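Local coordinates for putative outer membrane protein (LpxR) (Salmonella typhimurium, PDB 3FID) that probably removes acyl chains from lipid A in the Salmonella outer membrane as a zinc-binding beta-barrel deacylase, at residues Y23-P26 and A27-G31; D44-D47 and A48-L51; G236-L239 and Q240-M243. All blocks are in the same frame, centred on the assembly; numbering follows the deposited sequence.

Interaction 1 (Y23-P26 and A27-G31); sequences YGHP and AADRG. With ZN (zinc ion), chain F; CXE (pentaethylene glycol monodecyl ether), chain L.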
ATOM      1  N   TYR A  23     -16.954  -1.510  -2.915  1.00 12.21           N
ATOM      2  CA  TYR A  23     -16.770  -1.388  -1.468  1.00 12.06           C
ATOM      3  C   TYR A  23     -17.834  -0.512  -0.789  1.00 12.00           C
ATOM      4  O   TYR A  23     -17.832  -0.355   0.428  1.00 12.37           O
ATOM      5  CB  TYR A  23     -15.346  -0.844  -1.150  1.00 10.64           C
ATOM      6  CG  TYR A  23     -14.204  -1.733  -1.579  1.00 10.53           C
ATOM      7  CD1 TYR A  23     -14.129  -3.066  -1.152  1.00  9.99           C
ATOM      8  CD2 TYR A  23     -13.190  -1.251  -2.397  1.00 10.37           C
ATOM      9  CE1 TYR A  23     -13.068  -3.891  -1.543  1.00  9.77           C
ATOM     10  CE2 TYR A  23     -12.124  -2.071  -2.789  1.00 10.21           C
ATOM     11  CZ  TYR A  23     -12.073  -3.394  -2.360  1.00 10.55           C
ATOM     12  OH  TYR A  23     -10.998  -4.206  -2.770  1.00 10.28           O
ATOM     13  N   GLY A  24     -18.737   0.061  -1.575  1.00 12.89           N
ATOM     14  CA  GLY A  24     -19.792   0.901  -1.006  1.00 12.15           C
ATOM     15  C   GLY A  24     -19.392   2.360  -0.924  1.00 12.73           C
ATOM     16  O   GLY A  24     -18.194   2.709  -0.864  1.00 11.72           O
ATOM     17  N   HIS A  25     -20.390   3.242  -0.911  1.00 11.16           N
ATOM     18  CA  HIS A  25     -20.050   4.656  -1.020  1.00 11.90           C
ATOM     19  C   HIS A  25     -19.487   5.281   0.279  1.00 10.88           C
ATOM     20  O   HIS A  25     -18.665   6.194   0.195  1.00 12.50           O
ATOM     21  CB  HIS A  25     -21.216   5.496  -1.606  1.00 11.62           C
ATOM     22  CG  HIS A  25     -20.780   6.840  -2.110  1.00 13.59           C
ATOM     23  ND1 HIS A  25     -20.697   7.955  -1.296  1.00 10.49           N
ATOM     24  CD2 HIS A  25     -20.360   7.236  -3.335  1.00 13.31           C
ATOM     25  CE1 HIS A  25     -20.246   8.978  -2.005  1.00 16.64           C
ATOM     26  NE2 HIS A  25     -20.035   8.569  -3.243  1.00 16.00           N
ATOM     27  N   PRO A  26     -19.938   4.828   1.474  1.00 10.43           N
ATOM     28  CA  PRO A  26     -19.358   5.391   2.702  1.00  9.87           C
ATOM     29  C   PRO A  26     -17.829   5.297   2.813  1.00  9.85           C
ATOM     30  O   PRO A  26     -17.180   6.202   3.342  1.00  8.88           O
ATOM     31  CB  PRO A  26     -20.015   4.549   3.805  1.00 10.44           C
ATOM     32  CG  PRO A  26     -21.398   4.227   3.244  1.00  8.98           C
ATOM     33  CD  PRO A  26     -21.081   3.923   1.782  1.00 10.06           C
ATOM     34  N   ALA A  27     -17.260   4.221   2.276  1.00  9.58           N
ATOM     35  CA  ALA A  27     -15.791   4.061   2.276  1.00 11.43           C
ATOM     36  C   ALA A  27     -15.064   5.115   1.438  1.00 10.97           C
ATOM     37  O   ALA A  27     -13.934   5.484   1.729  1.00 10.14           O
ATOM     38  CB  ALA A  27     -15.400   2.615   1.846  1.00 10.63           C
ATOM     39  N   ALA A  28     -15.748   5.618   0.416  1.00 13.15           N
ATOM     40  CA  ALA A  28     -15.221   6.662  -0.463  1.00 13.27           C
ATOM     41  C   ALA A  28     -15.381   8.048   0.154  1.00 13.80           C
ATOM     42  O   ALA A  28     -14.730   8.985  -0.274  1.00 12.90           O
ATOM     43  CB  ALA A  28     -15.921   6.620  -1.821  1.00 13.57           C
ATOM     44  N   ASP A  29     -16.250   8.157   1.164  1.00 13.45           N
ATOM     45  CA  ASP A  29     -16.477   9.406   1.853  1.00 13.81           C
ATOM     46  C   ASP A  29     -15.353   9.674   2.841  1.00 14.12           C
ATOM     47  O   ASP A  29     -15.179  10.795   3.264  1.00 14.79           O
ATOM     48  CB  ASP A  29     -17.817   9.369   2.601  1.00 13.83           C
ATOM     49  CG  ASP A  29     -19.014   9.356   1.649  1.00 11.86           C
ATOM     50  OD1 ASP A  29     -18.940   9.999   0.596  1.00 12.08           O
ATOM     51  OD2 ASP A  29     -20.031   8.674   1.919  1.00 10.74           O
ATOM     52  N   ARG A  30     -14.615   8.638   3.221  1.00 14.53           N
ATOM     53  CA  ARG A  30     -13.468   8.823   4.111  1.00 15.59           C
ATOM     54  C   ARG A  30     -12.245   9.268   3.335  1.00 14.88           C
ATOM     55  O   ARG A  30     -12.222   9.221   2.096  1.00 15.39           O
ATOM     56  CB  ARG A  30     -13.178   7.544   4.898  1.00 15.88           C
ATOM     57  CG  ARG A  30     -14.249   7.368   5.977  1.00 18.65           C
ATOM     58  CD  ARG A  30     -13.790   6.610   7.140  1.00 20.03           C
ATOM     59  NE  ARG A  30     -12.631   7.161   7.832  1.00 20.02           N
ATOM     60  CZ  ARG A  30     -12.663   8.027   8.839  1.00 20.55           C
ATOM     61  NH1 ARG A  30     -11.524   8.416   9.394  1.00 20.15           N
ATOM     62  NH2 ARG A  30     -13.806   8.517   9.299  1.00 18.31           N
ATOM     63  N   GLY A  31     -11.225   9.709   4.053  1.00 14.00           N
ATOM     64  CA  GLY A  31     -10.044  10.181   3.369  1.00 13.67           C
ATOM     65  C   GLY A  31      -8.751   9.779   4.022  1.00 12.11           C
ATOM     66  O   GLY A  31      -7.749  10.420   3.750  1.00 13.47           O
TER
HETATM   67 ZN    ZN F 300     -21.371   8.501   0.599  1.00 13.28          ZN
HETATM   68  C1  CXE L 306     -10.312 -16.670   0.491  1.00 29.58           C
HETATM   69  C2  CXE L 306      -9.897 -16.239  -0.906  1.00 29.08           C
HETATM   70  C3  CXE L 306      -9.657 -14.738  -0.948  1.00 25.29           C
HETATM   71  C4  CXE L 306     -10.681 -13.987  -1.787  1.00 26.28           C
HETATM   72  C5  CXE L 306     -11.205 -12.779  -1.009  1.00 24.55           C
HETATM   73  C6  CXE L 306     -11.194 -11.503  -1.851  1.00 23.61           C
HETATM   74  C7  CXE L 306     -12.309 -10.577  -1.419  1.00 24.37           C
HETATM   75  C8  CXE L 306     -12.318  -9.299  -2.223  1.00 23.21           C
HETATM   76  C9  CXE L 306     -13.746  -8.841  -2.453  1.00 27.51           C
HETATM   77  C10 CXE L 306     -14.049  -7.486  -1.814  1.00 30.00           C
HETATM   78  O11 CXE L 306     -15.427  -7.461  -1.452  1.00 32.32           O
HETATM   79  C12 CXE L 306     -15.856  -6.279  -0.769  1.00 33.88           C
HETATM   80  C13 CXE L 306     -15.484  -6.286   0.712  1.00 35.74           C
HETATM   81  O14 CXE L 306     -16.340  -7.170   1.440  1.00 38.42           O
HETATM   82  C15 CXE L 306     -16.202  -7.032   2.858  1.00 36.08           C
HETATM   83  O   HOH W   1     -18.743   1.382   2.251  1.00  7.67           O
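Pro26 and Ala27 meet at the start of a short helical turn that is closed a second time, on its surface, by a metal ion. The proline has no N-H to give, which suits it to the first turn of a helix, while its carbonyl O takes the N-H of Asp29 at 3.1 Å. Ala28 N likewise reaches His25 O at 3.0 Å; both bonds span three residues or fewer steps of the turn, and Asp29 N adds a weak one to His25 O. Ala27 N is served by a water, which accepts from it and donates to Tyr23 O at 2.7 Å, bridging the end of the preceding helix to the new turn.

His25 and Asp29, four residues apart, bind one zinc ion. With CG of His25 anti to its own N (chi1 -163°), the imidazole is placed so that ND1 meets the metal at 2.1 Å. Asp29 uses OD2, at 1.9 Å from the zinc; the two side chains cross at about a right angle, with the carboxylate turned 63° from the ring.

Tyr23 leads the other way: CD1 lies 3.7 Å from detergent atom C12, and its hydroxyl bonds to Leu272 O. The turn thus follows helix 16-23, with Ala28 touching Gln16 and Asn20, and leans on strand 285-295, where Ala27 shares a backbone bond with Ser286.

Interaction 2 (D44-D47 and A48-L51); sequences DLTD and ASQL. With ZN (zinc ion), chain C.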
ATOM      1  N   ASP A  44      16.450  -9.199 -11.079  1.00 20.20           N
ATOM      2  CA  ASP A  44      16.491 -10.656 -10.939  1.00 22.80           C
ATOM      3  C   ASP A  44      17.921 -11.128 -10.782  1.00 22.81           C
ATOM      4  O   ASP A  44      18.725 -10.998 -11.697  1.00 23.14           O
ATOM      5  CB  ASP A  44      15.807 -11.379 -12.118  1.00 23.66           C
ATOM      6  CG  ASP A  44      16.248 -10.862 -13.489  1.00 29.39           C
ATOM      7  OD1 ASP A  44      16.636  -9.672 -13.615  1.00 32.11           O
ATOM      8  OD2 ASP A  44      16.186 -11.656 -14.473  1.00 36.41           O
ATOM      9  N   LEU A  45      18.247 -11.649  -9.606  1.00 24.11           N
ATOM     10  CA  LEU A  45      19.545 -12.285  -9.393  1.00 25.23           C
ATOM     11  C   LEU A  45      19.598 -13.677 -10.038  1.00 25.21           C
ATOM     12  O   LEU A  45      20.629 -14.087 -10.566  1.00 24.53           O
ATOM     13  CB  LEU A  45      19.917 -12.312  -7.916  1.00 25.99           C
ATOM     14  CG  LEU A  45      20.440 -10.951  -7.433  1.00 28.46           C
ATOM     15  CD1 LEU A  45      19.307 -10.158  -6.857  1.00 29.77           C
ATOM     16  CD2 LEU A  45      21.526 -11.130  -6.380  1.00 30.95           C
ATOM     17  N   THR A  46      18.462 -14.370 -10.008  1.00 24.74           N
ATOM     18  CA  THR A  46      18.248 -15.612 -10.718  1.00 24.58           C
ATOM     19  C   THR A  46      16.825 -15.550 -11.255  1.00 24.89           C
ATOM     20  O   THR A  46      16.123 -14.552 -11.041  1.00 24.67           O
ATOM     21  CB  THR A  46      18.372 -16.848  -9.797  1.00 24.37           C
ATOM     22  OG1 THR A  46      17.261 -16.898  -8.889  1.00 23.17           O
ATOM     23  CG2 THR A  46      19.668 -16.827  -9.000  1.00 24.41           C
ATOM     24  N   ASP A  47      16.398 -16.593 -11.962  1.00 24.44           N
ATOM     25  CA  ASP A  47      15.001 -16.686 -12.403  1.00 24.60           C
ATOM     26  C   ASP A  47      14.070 -16.762 -11.196  1.00 23.39           C
ATOM     27  O   ASP A  47      12.911 -16.380 -11.292  1.00 23.86           O
ATOM     28  CB  ASP A  47      14.780 -17.908 -13.309  1.00 25.29           C
ATOM     29  CG  ASP A  47      15.274 -17.676 -14.742  1.00 29.56           C
ATOM     30  OD1 ASP A  47      15.212 -18.624 -15.556  1.00 33.36           O
ATOM     31  OD2 ASP A  47      15.738 -16.554 -15.053  1.00 31.88           O
ATOM     32  N   ALA A  48      14.582 -17.245 -10.068  1.00 21.91           N
ATOM     33  CA  ALA A  48      13.745 -17.441  -8.875  1.00 21.22           C
ATOM     34  C   ALA A  48      13.714 -16.263  -7.873  1.00 20.71           C
ATOM     35  O   ALA A  48      12.814 -16.198  -7.037  1.00 19.33           O
ATOM     36  CB  ALA A  48      14.146 -18.708  -8.172  1.00 21.52           C
ATOM     37  N   SER A  49      14.695 -15.356  -7.965  1.00 20.64           N
ATOM     38  CA  SER A  49      14.986 -14.412  -6.889  1.00 20.40           C
ATOM     39  C   SER A  49      15.238 -12.982  -7.353  1.00 20.47           C
ATOM     40  O   SER A  49      16.028 -12.748  -8.280  1.00 19.20           O
ATOM     41  CB  SER A  49      16.208 -14.882  -6.116  1.00 21.28           C
ATOM     42  OG  SER A  49      15.949 -16.064  -5.377  1.00 24.23           O
ATOM     43  N   GLN A  50      14.613 -12.029  -6.653  1.00 19.36           N
ATOM     44  CA  GLN A  50      14.815 -10.606  -6.912  1.00 19.50           C
ATOM     45  C   GLN A  50      15.313  -9.866  -5.695  1.00 18.78           C
ATOM     46  O   GLN A  50      15.030 -10.244  -4.542  1.00 19.59           O
ATOM     47  CB  GLN A  50      13.514  -9.916  -7.303  1.00 20.15           C
ATOM     48  CG  GLN A  50      12.877 -10.361  -8.561  1.00 21.02           C
ATOM     49  CD  GLN A  50      11.677  -9.489  -8.913  1.00 23.13           C
ATOM     50  OE1 GLN A  50      10.813  -9.193  -8.061  1.00 26.35           O
ATOM     51  NE2 GLN A  50      11.623  -9.073 -10.161  1.00 23.23           N
ATOM     52  N   LEU A  51      16.064  -8.803  -5.973  1.00 18.44           N
ATOM     53  CA  LEU A  51      16.392  -7.786  -5.005  1.00 18.62           C
ATOM     54  C   LEU A  51      15.770  -6.479  -5.481  1.00 17.95           C
ATOM     55  O   LEU A  51      16.031  -6.056  -6.608  1.00 17.46           O
ATOM     56  CB  LEU A  51      17.909  -7.614  -4.911  1.00 18.34           C
ATOM     57  CG  LEU A  51      18.442  -6.661  -3.845  1.00 19.30           C
ATOM     58  CD1 LEU A  51      18.094  -7.041  -2.375  1.00 22.00           C
ATOM     59  CD2 LEU A  51      19.944  -6.506  -4.041  1.00 21.00           C
TER
HETATM   60 ZN    ZN C 297      16.139  -8.340 -15.185  1.00 35.66          ZN
HETATM   61  O   HOH W   2      17.793 -17.799  -6.554  1.00 38.01           O
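Asp44 to Leu51 form a tight beta-hairpin turn, a local contact in which Leu45 and Thr46 face Ser49 where strand 33-44 gives way to strand 49-60. The last strand pair is Asp44 with Gln50, antiparallel and non-hydrogen-bonded, their side chains on the same face. Beyond it both Leu45 N, at 2.8 Å, and Thr46 N, in a weak but straight bond, point to Ser49 O, two residues against one as in a classic beta bulge.

Residues 46 to 49 then make a type I turn, closed by a weak bond from Ser49 N to Thr46 O. Thr46 OG1 sits between its own N and carbonyl carbon (chi1 70°), from where it accepts Ala48 N at 2.9 Å in an ST turn. A water bridges this hydroxyl, at 2.6 Å, and Ser49 OG, which also bonds to Ser91.

On the strand side, Leu45 CD1 presses tightly on Leu51 CB at 3.5 Å. Asp44 sends its carboxylate away from the turn, and OD1 holds a zinc ion at 2.1 Å together with Ser1. This is the short bulged hairpin that joins neighbouring strands at one end of an outer-membrane barrel, probably the periplasmic end, beside the chain's N terminus.

Interaction 3 (G236-L239 and Q240-M243); sequences GKTL and QTKM
The hydroxyl of Thr238 is gripped by two groups of the returning chain, donating to Thr241 OG1 at 2.7 Å and accepting Met243 N at 3.0 Å. The second bond is nearly straight, 169° at the hydrogen. Thr238 OG1 gets there by lying between its own backbone N and carbonyl carbon (chi1 57°), which turns it inward across the mouth of the turn, where the two threonine side chains cross obliquely. Because Thr241 OG1 accepts this hydrogen bond, its own hydrogen is left for Asp135 OD2, part of a carboxylate that also takes Gln240 N through OD1; a relay of hydroxyls therefore joins the inside of the turn to another loop.

The backbone closes the same ring. Thr238 N reaches Met243 O at 3.0 Å, so residues 238 and 243 are paired by one ordinary backbone bond and one in which the threonine hydroxyl stands in for a carbonyl. Inside them, Lys242 N makes a weak bond to Thr238 O across five residues, an alpha-turn. The reversal itself is completed by Lys242, whose backbone takes up a left-handed helical conformation.

Outside the ring, the aliphatic part of Lys237 lies against Lys242: CG rests 3.4 Å from Lys242 C, and a bend at chi3 (99°) carries CE to 3.9 Å from Lys242 CB. The ammonium groups end 6.1 Å apart, so carbon makes the contact while the like charges remain separated.

Backbone bonds of Lys237 with Glu138 and of Leu239 with Gln136 set the outgoing arm beside a neighbouring loop. Four residues looped between a paired threonine and methionine, three right-handed helical and the last left-handed, are the mark of a four-residue hairpin turn, found here in a long loop beyond the barrel strands.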
ATOM      1  N   GLY A 236       1.062   8.442  17.430  1.00 15.79           N
ATOM      2  CA  GLY A 236       1.965   9.566  17.645  1.00 16.41           C
ATOM      3  C   GLY A 236       1.246  10.797  18.186  1.00 17.30           C
ATOM      4  O   GLY A 236       0.028  10.921  18.095  1.00 17.18           O
ATOM      5  N   LYS A 237       2.022  11.738  18.704  1.00 17.12           N
ATOM      6  CA  LYS A 237       1.496  12.941  19.304  1.00 19.21           C
ATOM      7  C   LYS A 237       1.552  14.092  18.292  1.00 18.30           C
ATOM      8  O   LYS A 237       2.538  14.231  17.564  1.00 18.59           O
ATOM      9  CB  LYS A 237       2.358  13.234  20.544  1.00 18.86           C
ATOM     10  CG  LYS A 237       1.862  14.328  21.460  1.00 22.76           C
ATOM     11  CD  LYS A 237       2.871  14.557  22.604  1.00 23.82           C
ATOM     12  CE  LYS A 237       3.778  15.757  22.302  1.00 29.84           C
ATOM     13  NZ  LYS A 237       4.747  16.010  23.405  1.00 31.08           N
ATOM     14  N   THR A 238       0.503  14.917  18.245  1.00 18.05           N
ATOM     15  CA  THR A 238       0.433  16.061  17.315  1.00 18.21           C
ATOM     16  C   THR A 238       1.356  17.219  17.735  1.00 19.19           C
ATOM     17  O   THR A 238       1.635  17.378  18.919  1.00 18.50           O
ATOM     18  CB  THR A 238      -0.988  16.640  17.251  1.00 18.80           C
ATOM     19  OG1 THR A 238      -1.398  17.029  18.582  1.00 16.69           O
ATOM     20  CG2 THR A 238      -1.985  15.610  16.659  1.00 17.65           C
ATOM     21  N   LEU A 239       1.789  18.032  16.761  1.00 19.49           N
ATOM     22  CA  LEU A 239       2.800  19.093  16.997  1.00 20.13           C
ATOM     23  C   LEU A 239       2.377  20.193  17.978  1.00 20.46           C
ATOM     24  O   LEU A 239       3.159  20.585  18.849  1.00 20.11           O
ATOM     25  CB  LEU A 239       3.186  19.768  15.674  1.00 20.18           C
ATOM     26  CG  LEU A 239       4.235  19.120  14.787  1.00 19.93           C
ATOM     27  CD1 LEU A 239       4.359  19.958  13.500  1.00 20.78           C
ATOM     28  CD2 LEU A 239       5.582  19.045  15.520  1.00 19.86           C
ATOM     29  N   GLN A 240       1.141  20.666  17.825  1.00 20.45           N
ATOM     30  CA  GLN A 240       0.619  21.826  18.549  1.00 21.18           C
ATOM     31  C   GLN A 240      -0.390  21.492  19.643  1.00 21.17           C
ATOM     32  O   GLN A 240      -0.285  22.015  20.760  1.00 20.91           O
ATOM     33  CB  GLN A 240      -0.018  22.798  17.586  1.00 21.02           C
ATOM     34  CG  GLN A 240       0.931  23.374  16.568  1.00 23.38           C
ATOM     35  CD  GLN A 240       0.196  24.297  15.661  1.00 27.08           C
ATOM     36  OE1 GLN A 240      -1.021  24.192  15.504  1.00 30.57           O
ATOM     37  NE2 GLN A 240       0.914  25.221  15.058  1.00 30.74           N
ATOM     38  N   THR A 241      -1.372  20.646  19.347  1.00 21.10           N
ATOM     39  CA  THR A 241      -2.309  20.219  20.405  1.00 20.87           C
ATOM     40  C   THR A 241      -1.710  19.159  21.315  1.00 21.70           C
ATOM     41  O   THR A 241      -2.278  18.852  22.369  1.00 21.96           O
ATOM     42  CB  THR A 241      -3.668  19.733  19.850  1.00 21.55           C
ATOM     43  OG1 THR A 241      -3.463  18.771  18.798  1.00 20.36           O
ATOM     44  CG2 THR A 241      -4.468  20.897  19.301  1.00 21.81           C
ATOM     45  N   LYS A 242      -0.588  18.569  20.907  1.00 21.61           N
ATOM     46  CA  LYS A 242       0.126  17.571  21.729  1.00 22.11           C
ATOM     47  C   LYS A 242      -0.734  16.406  22.227  1.00 22.46           C
ATOM     48  O   LYS A 242      -0.620  15.983  23.381  1.00 21.09           O
ATOM     49  CB  LYS A 242       0.838  18.243  22.917  1.00 23.06           C
ATOM     50  CG  LYS A 242       1.926  19.200  22.492  1.00 24.96           C
ATOM     51  CD  LYS A 242       2.603  19.841  23.692  1.00 29.43           C
ATOM     52  CE  LYS A 242       3.713  20.761  23.224  1.00 32.55           C
ATOM     53  NZ  LYS A 242       3.180  21.767  22.257  1.00 34.50           N
ATOM     54  N   MET A 243      -1.583  15.873  21.356  1.00 21.92           N
ATOM     55  CA  MET A 243      -2.431  14.757  21.765  1.00 22.84           C
ATOM     56  C   MET A 243      -2.263  13.581  20.828  1.00 21.28           C
ATOM     57  O   MET A 243      -1.787  13.744  19.705  1.00 19.18           O
ATOM     58  CB  MET A 243      -3.899  15.171  21.831  1.00 23.10           C
ATOM     59  CG  MET A 243      -4.481  15.719  20.551  1.00 24.04           C
ATOM     60  SD  MET A 243      -6.254  15.987  20.710  1.00 27.40           S
ATOM     61  CE  MET A 243      -6.604  16.922  19.225  1.00 23.85           C
TER

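All three contacts are local turns of the chain, following one another in series; none nests within or crosses another. Nearest the N terminus, interaction 1 closes the helical turn between helix 16-23 and strand 33-44. That strand runs down the barrel to interaction 2, which closes the hairpin into strand 49-60 on the opposite side of the chain's centre, with centres about 39 Å apart. Much later, interaction 3 folds the loop between helix 232-235 and strand 251-263; its centre is about 27 Å from that of interaction 1 and about 44 Å from that of interaction 2. Interactions 1 and 3 thus lie among the loops and helices that join strands, and interaction 2 at a strand-to-strand hairpin across the chain's centre from both.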